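Local coordinates for protein extracellular invertase (Aspergillus kawachii, PDB 5XH8) that probably hydrolyses the beta-fructofuranosidic bond of sucrose and, with high transfructosylation activity, passes fructosyl units to acceptor sugars to build fructooligosaccharides such as 1-kestose, at residues S435-N440 against V585-V590; A460-P465 against E538-T543. All blocks are in the same frame, centred on the assembly; numbering follows the deposited sequence.

Contact 1 (S435-N440 against V585-V590); sequences SGRTLN and VAFSKV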
loop_
_atom_site.group_PDB
_atom_site.type_symbol
_atom_site.label_atom_id
_atom_site.label_comp_id
_atom_site.label_asym_id
_atom_site.label_seq_id
_atom_site.Cartn_x
_atom_site.Cartn_y
_atom_site.Cartn_z
ATOM N N SER A 435 8.657 -7.871 63.227
ATOM C CA SER A 435 7.565 -7.468 64.127
ATOM C C SER A 435 6.983 -6.127 63.783
ATOM O O SER A 435 7.711 -5.189 63.478
ATOM C CB SER A 435 8.048 -7.407 65.587
ATOM O OG SER A 435 8.313 -8.708 66.063
ATOM N N GLY A 436 5.663 -6.029 63.890
ATOM C CA GLY A 436 4.975 -4.751 63.758
ATOM C C GLY A 436 5.438 -3.758 64.803
ATOM O O GLY A 436 6.032 -4.136 65.800
ATOM N N ARG A 437 5.191 -2.482 64.557
ATOM C CA ARG A 437 5.587 -1.427 65.484
ATOM C C ARG A 437 4.970 -0.124 65.081
ATOM O O ARG A 437 4.536 0.041 63.944
ATOM C CB ARG A 437 7.097 -1.241 65.484
ATOM C CG ARG A 437 7.647 -0.745 64.158
ATOM C CD ARG A 437 9.098 -1.098 64.025
ATOM N NE ARG A 437 9.848 -0.481 65.093
ATOM C CZ ARG A 437 10.854 -1.032 65.760
ATOM N NH1 ARG A 437 11.283 -2.264 65.501
ATOM N NH2 ARG A 437 11.427 -0.329 66.724
ATOM N N THR A 438 4.974 0.813 66.013
ATOM C CA THR A 438 4.526 2.159 65.760
ATOM C C THR A 438 5.735 3.054 65.815
ATOM O O THR A 438 6.610 2.843 66.647
ATOM C CB THR A 438 3.463 2.541 66.783
ATOM O OG1 THR A 438 2.373 1.636 66.616
ATOM C CG2 THR A 438 2.960 3.966 66.593
ATOM N N LEU A 439 5.804 4.020 64.903
ATOM C CA LEU A 439 6.873 5.013 64.903
ATOM C C LEU A 439 6.259 6.401 64.939
ATOM O O LEU A 439 5.295 6.668 64.218
ATOM C CB LEU A 439 7.763 4.875 63.659
ATOM C CG LEU A 439 8.674 3.648 63.537
ATOM C CD1 LEU A 439 9.540 3.767 62.291
ATOM C CD2 LEU A 439 9.558 3.453 64.763
ATOM N N ASN A 440 6.818 7.271 65.787
ATOM C CA ASN A 440 6.420 8.689 65.872
ATOM C C ASN A 440 7.541 9.675 65.637
ATOM O O ASN A 440 7.271 10.788 65.202
ATOM C CB ASN A 440 5.814 8.993 67.242
ATOM C CG ASN A 440 4.476 8.347 67.430
ATOM O OD1 ASN A 440 3.448 8.915 67.062
ATOM N ND2 ASN A 440 4.472 7.150 68.004
ATOM N N VAL A 585 2.785 6.381 62.666
ATOM C CA VAL A 585 2.473 5.298 61.729
ATOM C C VAL A 585 2.521 4.000 62.468
ATOM O O VAL A 585 3.451 3.790 63.234
ATOM C CB VAL A 585 3.580 5.072 60.665
ATOM C CG1 VAL A 585 2.989 4.466 59.401
ATOM C CG2 VAL A 585 4.371 6.328 60.408
ATOM N N ALA A 586 1.596 3.097 62.179
ATOM C CA ALA A 586 1.681 1.750 62.701
ATOM C C ALA A 586 1.912 0.786 61.552
ATOM O O ALA A 586 1.088 0.696 60.631
ATOM C CB ALA A 586 0.415 1.390 63.468
ATOM N N PHE A 587 3.040 0.076 61.619
ATOM C CA PHE A 587 3.396 -0.967 60.680
ATOM C C PHE A 587 2.905 -2.283 61.213
ATOM O O PHE A 587 3.218 -2.632 62.338
ATOM C CB PHE A 587 4.926 -1.063 60.535
ATOM C CG PHE A 587 5.549 0.120 59.874
ATOM C CD1 PHE A 587 5.895 1.247 60.615
ATOM C CD2 PHE A 587 5.795 0.116 58.498
ATOM C CE1 PHE A 587 6.483 2.344 60.009
ATOM C CE2 PHE A 587 6.373 1.216 57.881
ATOM C CZ PHE A 587 6.726 2.327 58.637
ATOM N N SER A 588 2.177 -3.043 60.412
ATOM C CA SER A 588 1.906 -4.421 60.773
ATOM C C SER A 588 3.195 -5.226 60.765
ATOM O O SER A 588 4.259 -4.746 60.351
ATOM C CB SER A 588 0.997 -5.073 59.751
ATOM O OG SER A 588 1.759 -5.372 58.578
ATOM N N LYS A 589 3.070 -6.468 61.210
ATOM C CA LYS A 589 4.011 -7.535 60.903
ATOM C C LYS A 589 4.331 -7.460 59.370
ATOM O O LYS A 589 3.442 -7.358 58.520
ATOM C CB LYS A 589 3.355 -8.856 61.329
ATOM C CG LYS A 589 4.073 -10.171 61.065
ATOM C CD LYS A 589 3.033 -11.267 60.783
ATOM C CE LYS A 589 3.573 -12.688 60.905
ATOM N NZ LYS A 589 2.863 -13.485 61.945
ATOM N N VAL A 590 5.618 -7.427 59.061
ATOM C CA VAL A 590 6.123 -7.290 57.713
ATOM C C VAL A 590 6.583 -8.679 57.304
ATOM O O VAL A 590 7.305 -9.315 58.071
ATOM C CB VAL A 590 7.315 -6.309 57.707
ATOM C CG1 VAL A 590 7.842 -6.093 56.300
ATOM C CG2 VAL A 590 6.907 -4.990 58.352
#
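Val585 meets Leu439 as a hydrogen-bonded pair where two antiparallel strands run side by side in the C-terminal beta-sandwich of this family 32 glycoside hydrolase. Val585 O receives Leu439 N at 2.9 Å and Val585 N returns a bond to Leu439 O, both close to straight at the carbonyl. The beta-branched valine suits an extended backbone and turns its methyls to the inner face, against His579 and Ser475 of the facing sheet. Ala586, on the outer face, pairs with Thr438 without backbone bonds; its small CB lies 3.7 Å from Thr438 OG1, which stands beside the backbone N (chi1 -61°) and leaves CG2 anti to it, 3.4 Å from Val585 O. Phe587 closes a second hydrogen-bonded pair, Phe587 N to Arg437 O at 2.8 Å and Arg437 N to Phe587 O. Its ring is buried edge-to-face with Phe577 and Phe477, and Leu439 CD1 approaches ring atom CE1 obliquely at 4.1 Å. Gly436, having no side chain, brings its CA to 3.1 Å from Phe587 O. Past the paired residues it lies against the backbone of Ser588, with a CA-H...O contact from Gly436 CA to Ser588 O at 3.5 Å. Lys589 carries its amine away to the surface, while its backbone N sits 3.6 Å from Gly436 CA.

Contact 2 (A460-P465 against E538-T543); sequences AQLSFP and ETLDLT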
loop_
_atom_site.group_PDB
_atom_site.type_symbol
_atom_site.label_atom_id
_atom_site.label_comp_id
_atom_site.label_asym_id
_atom_site.label_seq_id
_atom_site.Cartn_x
_atom_site.Cartn_y
_atom_site.Cartn_z
ATOM N N ALA A 460 3.579 -5.400 53.649
ATOM C CA ALA A 460 3.256 -4.829 54.943
ATOM C C ALA A 460 2.063 -3.937 54.817
ATOM O O ALA A 460 1.782 -3.411 53.726
ATOM C CB ALA A 460 4.441 -4.026 55.467
ATOM N N GLN A 461 1.393 -3.735 55.950
ATOM C CA GLN A 461 0.284 -2.786 56.080
ATOM C C GLN A 461 0.706 -1.609 56.944
ATOM O O GLN A 461 1.336 -1.795 57.985
ATOM C CB GLN A 461 -0.931 -3.461 56.697
ATOM C CG GLN A 461 -1.556 -4.531 55.819
ATOM C CD GLN A 461 -0.797 -5.841 55.891
ATOM O OE1 GLN A 461 -0.631 -6.399 56.979
ATOM N NE2 GLN A 461 -0.309 -6.332 54.746
ATOM N N LEU A 462 0.387 -0.404 56.491
ATOM C CA LEU A 462 0.657 0.813 57.225
ATOM C C LEU A 462 -0.689 1.473 57.527
ATOM O O LEU A 462 -1.479 1.744 56.605
ATOM C CB LEU A 462 1.556 1.763 56.429
ATOM C CG LEU A 462 3.065 1.482 56.394
ATOM C CD1 LEU A 462 3.382 0.160 55.710
ATOM C CD2 LEU A 462 3.805 2.633 55.730
ATOM N N SER A 463 -0.942 1.717 58.820
ATOM C CA SER A 463 -2.147 2.417 59.279
ATOM C C SER A 463 -1.761 3.771 59.821
ATOM O O SER A 463 -0.738 3.910 60.498
ATOM C CB SER A 463 -2.846 1.609 60.349
ATOM O OG SER A 463 -3.079 0.301 59.876
ATOM N N PHE A 464 -2.568 4.771 59.488
ATOM C CA PHE A 464 -2.280 6.169 59.787
ATOM C C PHE A 464 -3.434 6.772 60.591
ATOM O O PHE A 464 -4.594 6.433 60.331
ATOM C CB PHE A 464 -2.102 6.965 58.489
ATOM C CG PHE A 464 -0.978 6.464 57.615
ATOM C CD1 PHE A 464 0.340 6.802 57.897
ATOM C CD2 PHE A 464 -1.240 5.647 56.522
ATOM C CE1 PHE A 464 1.377 6.355 57.094
ATOM C CE2 PHE A 464 -0.205 5.186 55.716
ATOM C CZ PHE A 464 1.104 5.543 56.003
ATOM N N PRO A 465 -3.130 7.672 61.551
ATOM C CA PRO A 465 -4.190 8.293 62.350
ATOM C C PRO A 465 -4.872 9.390 61.557
ATOM O O PRO A 465 -4.286 9.881 60.586
ATOM C CB PRO A 465 -3.417 8.891 63.521
ATOM C CG PRO A 465 -2.111 9.288 62.921
ATOM C CD PRO A 465 -1.801 8.219 61.904
ATOM N N GLU A 538 -8.080 4.523 55.420
ATOM C CA GLU A 538 -7.819 3.208 54.817
ATOM C C GLU A 538 -6.373 2.721 55.020
ATOM O O GLU A 538 -5.436 3.495 54.927
ATOM C CB GLU A 538 -8.114 3.311 53.312
ATOM C CG GLU A 538 -8.065 2.010 52.542
ATOM C CD GLU A 538 -8.493 2.176 51.099
ATOM O OE1 GLU A 538 -8.570 3.310 50.581
ATOM O OE2 GLU A 538 -8.747 1.142 50.481
ATOM N N THR A 539 -6.211 1.438 55.306
ATOM C CA THR A 539 -4.890 0.833 55.439
ATOM C C THR A 539 -4.141 0.802 54.064
ATOM O O THR A 539 -4.751 0.579 53.012
ATOM C CB THR A 539 -5.013 -0.575 56.074
ATOM O OG1 THR A 539 -5.404 -0.424 57.451
ATOM C CG2 THR A 539 -3.710 -1.348 56.031
ATOM N N LEU A 540 -2.841 1.090 54.106
ATOM C CA LEU A 540 -1.957 0.975 52.940
ATOM C C LEU A 540 -1.411 -0.435 52.937
ATOM O O LEU A 540 -0.602 -0.791 53.796
ATOM C CB LEU A 540 -0.811 1.982 53.013
ATOM C CG LEU A 540 0.266 1.893 51.923
ATOM C CD1 LEU A 540 -0.343 2.112 50.533
ATOM C CD2 LEU A 540 1.381 2.893 52.205
ATOM N N ASP A 541 -1.934 -1.251 52.035
ATOM C CA ASP A 541 -1.461 -2.610 51.807
ATOM C C ASP A 541 -0.401 -2.628 50.691
ATOM O O ASP A 541 -0.713 -2.666 49.496
ATOM C CB ASP A 541 -2.648 -3.503 51.464
ATOM C CG ASP A 541 -2.292 -4.957 51.452
ATOM O OD1 ASP A 541 -1.228 -5.323 51.988
ATOM O OD2 ASP A 541 -3.074 -5.746 50.902
ATOM N N LEU A 542 0.855 -2.634 51.120
ATOM C CA LEU A 542 1.997 -2.425 50.272
ATOM C C LEU A 542 2.659 -3.759 49.935
ATOM O O LEU A 542 2.900 -4.554 50.833
ATOM C CB LEU A 542 2.959 -1.518 51.025
ATOM C CG LEU A 542 3.967 -0.681 50.272
ATOM C CD1 LEU A 542 3.312 0.159 49.181
ATOM C CD2 LEU A 542 4.711 0.189 51.282
ATOM N N THR A 543 2.909 -4.020 48.645
ATOM C CA THR A 543 3.831 -5.091 48.224
ATOM C C THR A 543 4.991 -4.524 47.385
ATOM O O THR A 543 4.764 -3.754 46.447
ATOM C CB THR A 543 3.099 -6.168 47.420
ATOM O OG1 THR A 543 1.961 -6.633 48.154
ATOM C CG2 THR A 543 4.015 -7.341 47.117
HETATM O O HOH W 1 -4.374 4.146 57.237
#
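Leu540 and Leu462 form the close-packed heart of this antiparallel pairing, where a hydrogen-bonded pair brings their CB atoms to 4.2 Å on the inner face of the sheet. Leu462 N reaches Leu540 O at 2.9 Å and Leu540 N reaches Leu462 O, the latter bond nearly straight at 170°. The next hydrogen-bonded pair, two residues on, is Ala460 with Leu542, again with a bond in each direction. Small Ala460 and branched Leu542 both lie against Phe477 of the facing sheet, and with Leu462 all three touch its side chain. Leu540 CB also meets Phe464 CE2 at 4.2 Å, near the plane of the ring and at its edge, and Phe464 itself stands edge-to-face with Phe493.

The other face is looser, polar and partly exposed. Gln461 and Asp541 lie side by side, pointing the same way, and Gln461 NE2 donates to Asp541 OD1 at 3.1 Å. The oxygen lies close to the amide plane, but the nitrogen comes from above the carboxylate, whose plane is turned 69° from the amide. A bend at chi2 (80°) swings the glutamine CD aside, and Gln461 OE1 is hydrogen-bonded with Ser588 OG. Thr539 CG2 covers the aliphatic root of the chain, 3.6 Å from Gln461 CB. Ser463 OG and Thr539 OG1 make only a weak hydrogen bond. Where the strands part, a water takes the place of direct pairing, accepting from Phe464 N and donating to Glu538 O at 2.6 Å. An apolar inner face and a polar outer one fit a sheet that packs one face on a second sheet, as in the C-terminal beta-sandwich of family 32 glycoside hydrolases.

Overall arrangement
Contacts 1 and 2 join successive strand pairs of one antiparallel sheet: strand 585-594 of contact 1 lies next to strand 455-463 of contact 2, and Ser588 N to Gln461 O and Ala586 O to Ser463 N are probable backbone hydrogen bonds between them. Their centres are 10 Å apart. Contact 1 is the surface one, with exposed residues, and its four hydrogen bonds across the strands are all between backbone atoms; contact 2 is partly buried, nearer the centre of the chain, and adds an amide-carboxylate bond and a bridging water. Inward, they share one apolar layer, as Phe587 packs on Leu462 and Val585 on Phe464, while in sequence contact 2 falls wholly between the two strands of contact 1.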